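Local coordinates for protein serine protease pet (PDB 4OM9) that probably acts as a secreted serine protease toxin of enteroaggregative Escherichia coli, an autotransporter passenger likely to cleave alpha-fodrin in host cells, at residues V334-A339 / V349-K354; A759-G764 / S800-N805; K818-G823 / E842-N847. All coordinates share one frame; numbering follows the deposited sequence.

Contact 1 (V334-A339 / V349-K354); sequences VTFKGA and VDWNIK
Trp351 turns the edge of its indole toward Phe336, CH2 standing 3.7 Å from Phe336 CD2, and the two side chains cross at about a right angle; relative to the phenyl ring the approach is oblique. One indole face carries Ile353 CG1, 3.5 Å above the plane and offset toward the rim, and Gly338 N lies over one phenyl face, toward the rim. Phe336 also stacks on Phe316. These large apolar groups suit the interior of a parallel beta-helix, where successive coils lay side chains against one another. In Trp351, CG is anti to the backbone N (chi1 -179°), and chi2 of -100° sets the turn of the indole that brings CH2 to Phe336; NE1 is satisfied by Gln375. Ile353 completes the buried patch: its CD1 lies 3.7 Å from Phe336 CB, and its CG2 meets Val334 CG2 at 3.9 Å. At the edge of this core, Thr335 and Lys354 form a parallel bridge, their side chains sharing the other, more exposed face, and Lys354 NZ finds Gln373. Lys354 O serves both neighbours, accepting a hydrogen bond of 3.0 Å from Phe336 N, in the carbonyl plane, and a CA-H contact from Thr335 CA at 3.2 Å.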
loop_
_atom_site.group_PDB
_atom_site.type_symbol
_atom_site.label_atom_id
_atom_site.label_comp_id
_atom_site.label_asym_id
_atom_site.label_seq_id
_atom_site.Cartn_x
_atom_site.Cartn_y
_atom_site.Cartn_z
ATOM N N VAL A 334 15.678 25.948 36.344
ATOM C CA VAL A 334 16.874 26.126 35.517
ATOM C C VAL A 334 16.722 25.550 34.104
ATOM O O VAL A 334 16.051 24.533 33.879
ATOM C CB VAL A 334 18.125 25.496 36.183
ATOM C CG1 VAL A 334 18.361 26.103 37.548
ATOM C CG2 VAL A 334 17.967 23.993 36.308
ATOM N N THR A 335 17.358 26.209 33.147
ATOM C CA THR A 335 17.305 25.757 31.770
ATOM C C THR A 335 18.638 25.174 31.333
ATOM O O THR A 335 19.698 25.530 31.858
ATOM C CB THR A 335 16.903 26.902 30.825
ATOM O OG1 THR A 335 17.921 27.907 30.833
ATOM C CG2 THR A 335 15.566 27.529 31.273
ATOM N N PHE A 336 18.575 24.243 30.391
ATOM C CA PHE A 336 19.773 23.804 29.711
ATOM C C PHE A 336 19.740 24.225 28.255
ATOM O O PHE A 336 18.675 24.239 27.625
ATOM C CB PHE A 336 19.946 22.296 29.794
ATOM C CG PHE A 336 21.068 21.774 28.930
ATOM C CD1 PHE A 336 22.390 22.041 29.256
ATOM C CD2 PHE A 336 20.797 21.019 27.802
ATOM C CE1 PHE A 336 23.424 21.560 28.481
ATOM C CE2 PHE A 336 21.827 20.531 27.006
ATOM C CZ PHE A 336 23.146 20.805 27.342
ATOM N N LYS A 337 20.914 24.570 27.732
ATOM C CA LYS A 337 21.077 24.885 26.322
ATOM C C LYS A 337 22.414 24.366 25.832
ATOM O O LYS A 337 23.418 24.441 26.552
ATOM C CB LYS A 337 20.987 26.389 26.082
ATOM C CG LYS A 337 21.151 26.777 24.626
ATOM C CD LYS A 337 20.957 28.267 24.420
ATOM C CE LYS A 337 21.087 28.636 22.949
ATOM N NZ LYS A 337 20.714 30.060 22.701
ATOM N N GLY A 338 22.428 23.853 24.608
ATOM C CA GLY A 338 23.660 23.420 23.971
ATOM C C GLY A 338 23.448 22.718 22.641
ATOM O O GLY A 338 22.484 22.976 21.931
ATOM N N ALA A 339 24.368 21.810 22.324
ATOM C CA ALA A 339 24.393 21.094 21.051
ATOM C C ALA A 339 23.236 20.110 20.954
ATOM O O ALA A 339 22.771 19.790 19.876
ATOM C CB ALA A 339 25.715 20.369 20.898
ATOM N N VAL A 349 17.362 8.729 30.482
ATOM C CA VAL A 349 17.612 9.991 31.153
ATOM C C VAL A 349 16.312 10.673 31.606
ATOM O O VAL A 349 15.560 11.198 30.782
ATOM C CB VAL A 349 18.377 10.959 30.242
ATOM C CG1 VAL A 349 18.637 12.241 30.982
ATOM C CG2 VAL A 349 19.685 10.330 29.772
ATOM N N ASP A 350 16.059 10.680 32.914
ATOM C CA ASP A 350 14.900 11.401 33.436
ATOM C C ASP A 350 15.184 12.891 33.380
ATOM O O ASP A 350 16.072 13.417 34.056
ATOM C CB ASP A 350 14.543 10.950 34.850
ATOM C CG ASP A 350 13.941 9.565 34.870
ATOM O OD1 ASP A 350 13.497 9.083 33.806
ATOM O OD2 ASP A 350 13.913 8.944 35.940
ATOM N N TRP A 351 14.437 13.564 32.526
ATOM C CA TRP A 351 14.735 14.936 32.201
ATOM C C TRP A 351 13.789 15.801 33.009
ATOM O O TRP A 351 12.657 16.047 32.595
ATOM C CB TRP A 351 14.607 15.169 30.684
ATOM C CG TRP A 351 14.914 16.566 30.250
ATOM C CD1 TRP A 351 14.005 17.548 29.954
ATOM C CD2 TRP A 351 16.221 17.154 30.073
ATOM N NE1 TRP A 351 14.668 18.707 29.604
ATOM C CE2 TRP A 351 16.011 18.494 29.671
ATOM C CE3 TRP A 351 17.526 16.685 30.231
ATOM C CZ2 TRP A 351 17.085 19.364 29.417
ATOM C CZ3 TRP A 351 18.584 17.554 29.976
ATOM C CH2 TRP A 351 18.355 18.878 29.571
ATOM N N ASN A 352 14.243 16.238 34.181
ATOM C CA ASN A 352 13.383 17.035 35.057
ATOM C C ASN A 352 13.893 18.454 35.216
ATOM O O ASN A 352 13.961 18.973 36.302
ATOM C CB ASN A 352 13.222 16.384 36.437
ATOM C CG ASN A 352 12.050 16.980 37.222
ATOM O OD1 ASN A 352 11.302 17.799 36.697
ATOM N ND2 ASN A 352 11.903 16.588 38.481
ATOM N N ILE A 353 14.250 19.065 34.098
ATOM C CA ILE A 353 14.467 20.506 34.023
ATOM C C ILE A 353 13.817 20.892 32.712
ATOM O O ILE A 353 13.318 20.026 31.988
ATOM C CB ILE A 353 15.973 20.917 33.987
ATOM C CG1 ILE A 353 16.634 20.293 32.742
ATOM C CG2 ILE A 353 16.684 20.498 35.235
ATOM C CD1 ILE A 353 18.126 20.634 32.546
ATOM N N LYS A 354 13.867 22.182 32.397
ATOM C CA LYS A 354 13.467 22.663 31.087
ATOM C C LYS A 354 14.663 22.804 30.160
ATOM O O LYS A 354 15.735 23.268 30.571
ATOM C CB LYS A 354 12.748 24.008 31.213
ATOM C CG LYS A 354 11.402 23.933 31.912
ATOM C CD LYS A 354 10.656 25.230 31.712
ATOM C CE LYS A 354 9.296 25.222 32.410
ATOM N NZ LYS A 354 9.133 24.090 33.377
#

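Contact 2 (A759-G764 / S800-N805); sequences AKLSFG and SLAMNN
Two successive rungs of the parallel beta-helix run side by side here in register, Leu761 beside Leu801 and Phe763 beside Met803, the two segments running 3° apart end to end. Neither segment is regular strand, and the backbone link across them is a single hydrogen bond, from Ser800 N to Ala759 O at 2.7 Å. Beyond it, side-chain packing and CA-H...O contacts carry the contact. Phe763 and Met803 lie alongside each other and point the same way; Met803 SD, placed by the bend at chi2 (-87°), comes to the ring edge, 4.1 Å from CD2 and near the ring plane, a Met-aromatic contact in which the polarisable sulfur meets the ring hydrogens. Leu801 crosses Phe763 obliquely, chi2 of 51° setting its CD1, which reaches Phe763 CE2 at 3.9 Å. On the more exposed side, Leu761 CD2 and Ala802 CB make a light apolar contact at 4.2 Å. Gly764 CA lies 3.4 Å from both Asn804 O and Asn805 O; a CB here would point toward 800-805 and collide with both oxygens, and the backbone angles would also jam it against the preceding carbonyl. Strand 740-744 flanks the first segment, Ser762 OG bonding Ala743 N and Leu761 resting on Thr742, while Phe763 stacks on Tyr790 and, with Leu801, packs against Ile794 of strand 794-796.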
loop_
_atom_site.group_PDB
_atom_site.type_symbol
_atom_site.label_atom_id
_atom_site.label_comp_id
_atom_site.label_asym_id
_atom_site.label_seq_id
_atom_site.Cartn_x
_atom_site.Cartn_y
_atom_site.Cartn_z
ATOM N N ALA A 759 -25.203 -13.555 -21.950
ATOM C CA ALA A 759 -24.517 -13.943 -20.718
ATOM C C ALA A 759 -24.280 -15.445 -20.685
ATOM O O ALA A 759 -24.723 -16.165 -21.574
ATOM C CB ALA A 759 -25.306 -13.499 -19.497
ATOM N N LYS A 760 -23.575 -15.918 -19.663
ATOM C CA LYS A 760 -23.185 -17.323 -19.617
ATOM C C LYS A 760 -23.406 -17.961 -18.256
ATOM O O LYS A 760 -23.784 -17.288 -17.306
ATOM C CB LYS A 760 -21.714 -17.469 -20.009
ATOM C CG LYS A 760 -21.356 -16.908 -21.381
ATOM C CD LYS A 760 -19.870 -16.588 -21.451
ATOM C CE LYS A 760 -19.004 -17.850 -21.432
ATOM N NZ LYS A 760 -19.116 -18.602 -22.716
ATOM N N LEU A 761 -23.214 -19.281 -18.202
ATOM C CA LEU A 761 -22.946 -20.000 -16.955
ATOM C C LEU A 761 -24.172 -20.078 -16.015
ATOM O O LEU A 761 -25.092 -19.263 -16.149
ATOM C CB LEU A 761 -21.726 -19.341 -16.290
ATOM C CG LEU A 761 -20.430 -19.741 -17.015
ATOM C CD1 LEU A 761 -19.215 -19.030 -16.456
ATOM C CD2 LEU A 761 -20.236 -21.259 -16.980
ATOM N N SER A 762 -24.229 -21.050 -15.087
ATOM C CA SER A 762 -23.161 -22.006 -14.742
ATOM C C SER A 762 -23.622 -23.273 -14.042
ATOM O O SER A 762 -23.155 -24.363 -14.359
ATOM C CB SER A 762 -22.189 -21.381 -13.782
ATOM O OG SER A 762 -22.787 -21.390 -12.495
ATOM N N PHE A 763 -24.497 -23.074 -13.050
ATOM C CA PHE A 763 -24.828 -24.017 -11.960
ATOM C C PHE A 763 -24.088 -25.356 -11.918
ATOM O O PHE A 763 -24.193 -26.167 -12.832
ATOM C CB PHE A 763 -26.326 -24.323 -11.963
ATOM C CG PHE A 763 -27.202 -23.108 -12.009
ATOM C CD1 PHE A 763 -26.964 -22.027 -11.189
ATOM C CD2 PHE A 763 -28.275 -23.057 -12.882
ATOM C CE1 PHE A 763 -27.780 -20.906 -11.244
ATOM C CE2 PHE A 763 -29.093 -21.954 -12.942
ATOM C CZ PHE A 763 -28.848 -20.874 -12.122
ATOM N N GLY A 764 -23.364 -25.596 -10.833
ATOM C CA GLY A 764 -22.757 -26.893 -10.616
ATOM C C GLY A 764 -21.289 -26.987 -10.969
ATOM O O GLY A 764 -20.846 -26.505 -12.014
ATOM N N SER A 800 -26.283 -18.296 -22.225
ATOM C CA SER A 800 -25.985 -19.718 -22.088
ATOM C C SER A 800 -26.359 -20.223 -20.696
ATOM O O SER A 800 -26.764 -19.439 -19.840
ATOM C CB SER A 800 -24.501 -19.979 -22.357
ATOM O OG SER A 800 -24.120 -19.507 -23.638
ATOM N N LEU A 801 -26.221 -21.528 -20.471
ATOM C CA LEU A 801 -26.446 -22.089 -19.139
ATOM C C LEU A 801 -25.837 -23.477 -18.954
ATOM O O LEU A 801 -26.472 -24.481 -19.274
ATOM C CB LEU A 801 -27.942 -22.151 -18.828
ATOM C CG LEU A 801 -28.239 -22.448 -17.359
ATOM C CD1 LEU A 801 -27.439 -21.488 -16.455
ATOM C CD2 LEU A 801 -29.720 -22.372 -17.047
ATOM N N ALA A 802 -24.616 -23.538 -18.430
ATOM C CA ALA A 802 -23.973 -24.822 -18.160
ATOM C C ALA A 802 -24.638 -25.489 -16.960
ATOM O O ALA A 802 -25.162 -24.806 -16.085
ATOM C CB ALA A 802 -22.493 -24.638 -17.918
ATOM N N MET A 803 -24.645 -26.819 -16.933
ATOM C CA MET A 803 -25.344 -27.555 -15.880
ATOM C C MET A 803 -24.677 -28.867 -15.496
ATOM O O MET A 803 -25.337 -29.905 -15.472
ATOM C CB MET A 803 -26.778 -27.877 -16.301
ATOM C CG MET A 803 -27.506 -26.818 -17.099
ATOM S SD MET A 803 -28.342 -25.601 -16.080
ATOM C CE MET A 803 -30.003 -25.770 -16.735
ATOM N N ASN A 804 -23.383 -28.843 -15.207
ATOM C CA ASN A 804 -22.742 -30.048 -14.702
ATOM C C ASN A 804 -23.255 -30.353 -13.312
ATOM O O ASN A 804 -22.695 -29.882 -12.322
ATOM C CB ASN A 804 -21.223 -29.916 -14.684
ATOM C CG ASN A 804 -20.626 -29.943 -16.063
ATOM O OD1 ASN A 804 -21.244 -29.491 -17.026
ATOM N ND2 ASN A 804 -19.417 -30.480 -16.175
ATOM N N ASN A 805 -24.346 -31.112 -13.262
ATOM C CA ASN A 805 -24.916 -31.616 -12.022
ATOM C C ASN A 805 -25.571 -30.464 -11.255
ATOM O O ASN A 805 -24.895 -29.590 -10.737
ATOM C CB ASN A 805 -23.823 -32.342 -11.210
ATOM C CG ASN A 805 -24.384 -33.269 -10.147
ATOM O OD1 ASN A 805 -25.591 -33.472 -10.051
ATOM N ND2 ASN A 805 -23.500 -33.817 -9.322
#

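Contact 3 (K818-G823 / E842-N847); sequences KLNSTG and ELTTSN
Neighbouring coils of the beta-helix stack Leu819 on Leu843, Asn820 on Thr844 and Lys818 on Glu842, each pair of side chains lying side by side and pointing the same way. The leucines make the apolar, buried pair. Leu843 CD1 is the touching branch: it nestles against Leu819, 3.5 Å from CD2 and 3.7 Å from CD1. Leu843 CG stands anti to the backbone N (chi1 179°), and chi2 of 46° places CD1 against Leu819, which packs in turn on Met803, so that flexible aliphatic chains fill the interior. Such in-register stacking of side chains on successive coils is a hallmark of parallel beta-helices, although here the backbones make just one bridge, between Leu819 and Leu843. Its hydrogen bond joins Thr844 N to Leu819 O at 3.0 Å, with the donor nearly in line with the carbonyl (C=O...N 167°). The same oxygen takes a CA-H contact from Leu843 CA.

Polar residues occupy the more exposed side. Asn820 OD1 abuts Thr844 CB at 3.2 Å. The Thr844 hydroxyl is instead used within its own segment: OG1 donates to Glu842 O at 3.2 Å, approaching from well above that carbonyl plane. Lys818 extends beside Glu842, CE 3.7 Å from OE1; NZ remains 4.4 Å from OE1, beyond a salt bridge, although the opposite charges probably still attract. Such long, flexible chains suit a place where their polar ends can reach solvent. Farther along, Thr822 CG2 meets Ser846 CB at 3.6 Å, methyl against methylene. Thr822 is the centre of an inverse gamma turn, closed by a weak bond from Gly823 N to Ser821 O. Gly823, whose backbone angles by themselves leave no room for a beta carbon, has its N near Asn847 CB.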
loop_
_atom_site.group_PDB
_atom_site.type_symbol
_atom_site.label_atom_id
_atom_site.label_comp_id
_atom_site.label_asym_id
_atom_site.label_seq_id
_atom_site.Cartn_x
_atom_site.Cartn_y
_atom_site.Cartn_z
ATOM N N LYS A 818 -29.651 -20.728 -24.615
ATOM C CA LYS A 818 -29.001 -22.021 -24.800
ATOM C C LYS A 818 -28.829 -22.786 -23.492
ATOM O O LYS A 818 -28.790 -22.191 -22.416
ATOM C CB LYS A 818 -27.649 -21.826 -25.482
ATOM C CG LYS A 818 -27.778 -21.383 -26.931
ATOM C CD LYS A 818 -26.449 -20.957 -27.537
ATOM C CE LYS A 818 -26.605 -20.653 -29.023
ATOM N NZ LYS A 818 -25.403 -19.993 -29.601
ATOM N N LEU A 819 -28.721 -24.108 -23.591
ATOM C CA LEU A 819 -28.689 -24.961 -22.407
ATOM C C LEU A 819 -27.923 -26.262 -22.653
ATOM O O LEU A 819 -28.183 -26.975 -23.618
ATOM C CB LEU A 819 -30.120 -25.269 -21.947
ATOM C CG LEU A 819 -30.437 -25.725 -20.516
ATOM C CD1 LEU A 819 -31.946 -25.789 -20.305
ATOM C CD2 LEU A 819 -29.804 -27.066 -20.152
ATOM N N ASN A 820 -26.989 -26.564 -21.756
ATOM C CA ASN A 820 -26.259 -27.827 -21.770
ATOM C C ASN A 820 -26.249 -28.464 -20.392
ATOM O O ASN A 820 -25.668 -27.912 -19.456
ATOM C CB ASN A 820 -24.825 -27.620 -22.249
ATOM C CG ASN A 820 -24.730 -27.472 -23.747
ATOM O OD1 ASN A 820 -24.642 -28.464 -24.474
ATOM N ND2 ASN A 820 -24.751 -26.232 -24.223
ATOM N N SER A 821 -26.877 -29.625 -20.259
ATOM C CA SER A 821 -27.002 -30.226 -18.941
ATOM C C SER A 821 -26.366 -31.603 -18.818
ATOM O O SER A 821 -27.049 -32.590 -18.578
ATOM C CB SER A 821 -28.473 -30.301 -18.544
ATOM O OG SER A 821 -28.628 -31.027 -17.337
ATOM N N THR A 822 -25.049 -31.662 -18.960
ATOM C CA THR A 822 -24.323 -32.882 -18.640
ATOM C C THR A 822 -24.456 -33.163 -17.142
ATOM O O THR A 822 -23.620 -32.738 -16.338
ATOM C CB THR A 822 -22.828 -32.789 -19.021
ATOM O OG1 THR A 822 -22.597 -31.620 -19.819
ATOM C CG2 THR A 822 -22.392 -34.031 -19.793
ATOM N N GLY A 823 -25.521 -33.865 -16.767
ATOM C CA GLY A 823 -25.723 -34.230 -15.378
ATOM C C GLY A 823 -27.126 -33.995 -14.865
ATOM O O GLY A 823 -28.036 -33.708 -15.640
ATOM N N GLU A 842 -31.138 -24.468 -28.036
ATOM C CA GLU A 842 -30.067 -25.366 -28.341
ATOM C C GLU A 842 -29.904 -26.205 -27.115
ATOM O O GLU A 842 -28.882 -26.236 -26.491
ATOM C CB GLU A 842 -28.795 -24.624 -28.705
ATOM C CG GLU A 842 -27.632 -25.549 -29.018
ATOM C CD GLU A 842 -26.704 -25.005 -30.063
ATOM O OE1 GLU A 842 -27.027 -23.980 -30.664
ATOM O OE2 GLU A 842 -25.649 -25.608 -30.294
ATOM N N LEU A 843 -30.975 -26.869 -26.757
ATOM C CA LEU A 843 -31.007 -27.725 -25.571
ATOM C C LEU A 843 -30.317 -29.060 -25.815
ATOM O O LEU A 843 -30.933 -30.013 -26.291
ATOM C CB LEU A 843 -32.448 -27.961 -25.113
ATOM C CG LEU A 843 -32.651 -28.863 -23.892
ATOM C CD1 LEU A 843 -31.688 -28.488 -22.781
ATOM C CD2 LEU A 843 -34.078 -28.749 -23.402
ATOM N N THR A 844 -29.036 -29.122 -25.467
ATOM C CA THR A 844 -28.226 -30.310 -25.692
ATOM C C THR A 844 -28.040 -31.116 -24.408
ATOM O O THR A 844 -26.912 -31.385 -24.003
ATOM C CB THR A 844 -26.839 -29.932 -26.253
ATOM O OG1 THR A 844 -26.943 -28.736 -27.037
ATOM C CG2 THR A 844 -26.267 -31.053 -27.102
ATOM N N THR A 845 -29.139 -31.498 -23.764
ATOM C CA THR A 845 -29.061 -32.217 -22.494
ATOM C C THR A 845 -28.459 -33.606 -22.663
ATOM O O THR A 845 -29.006 -34.457 -23.367
ATOM C CB THR A 845 -30.439 -32.351 -21.827
ATOM O OG1 THR A 845 -30.393 -33.389 -20.839
ATOM C CG2 THR A 845 -31.518 -32.679 -22.856
ATOM N N SER A 846 -27.329 -33.828 -22.001
ATOM C CA SER A 846 -26.578 -35.067 -22.164
ATOM C C SER A 846 -26.910 -36.114 -21.111
ATOM O O SER A 846 -26.277 -37.174 -21.078
ATOM C CB SER A 846 -25.071 -34.788 -22.144
ATOM O OG SER A 846 -24.323 -35.998 -22.181
ATOM N N ASN A 847 -27.896 -35.825 -20.260
ATOM C CA ASN A 847 -28.368 -36.812 -19.281
ATOM C C ASN A 847 -29.659 -36.432 -18.564
ATOM O O ASN A 847 -30.467 -35.646 -19.075
ATOM C CB ASN A 847 -27.276 -37.076 -18.237
ATOM C CG ASN A 847 -27.228 -38.519 -17.779
ATOM O OD1 ASN A 847 -27.919 -38.903 -16.835
ATOM N ND2 ASN A 847 -26.407 -39.327 -18.446
#

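The three contacts follow one another along the chain and sample one long parallel beta-helix at two widely separated regions. Contact 1 lies on the opposite side of the chain's centre from the other two, about 76 Å from contact 2 and 86 Å from contact 3, centre to centre. It bridges within a small parallel sheet of short strands, 309-310, 335-337 and 354-355, and also includes the end of strand 348-352. Contacts 2 and 3 are neighbours, their centres about 9 Å apart: 800-805 lies directly against 818-823, Leu801 O probably accepting a hydrogen bond from Asn820 N, and Met803 packing on Ser821. Their four segments thus continue the coil-on-coil stacking beyond strand 794-796, carrying the elongated passenger toward its C-terminal end.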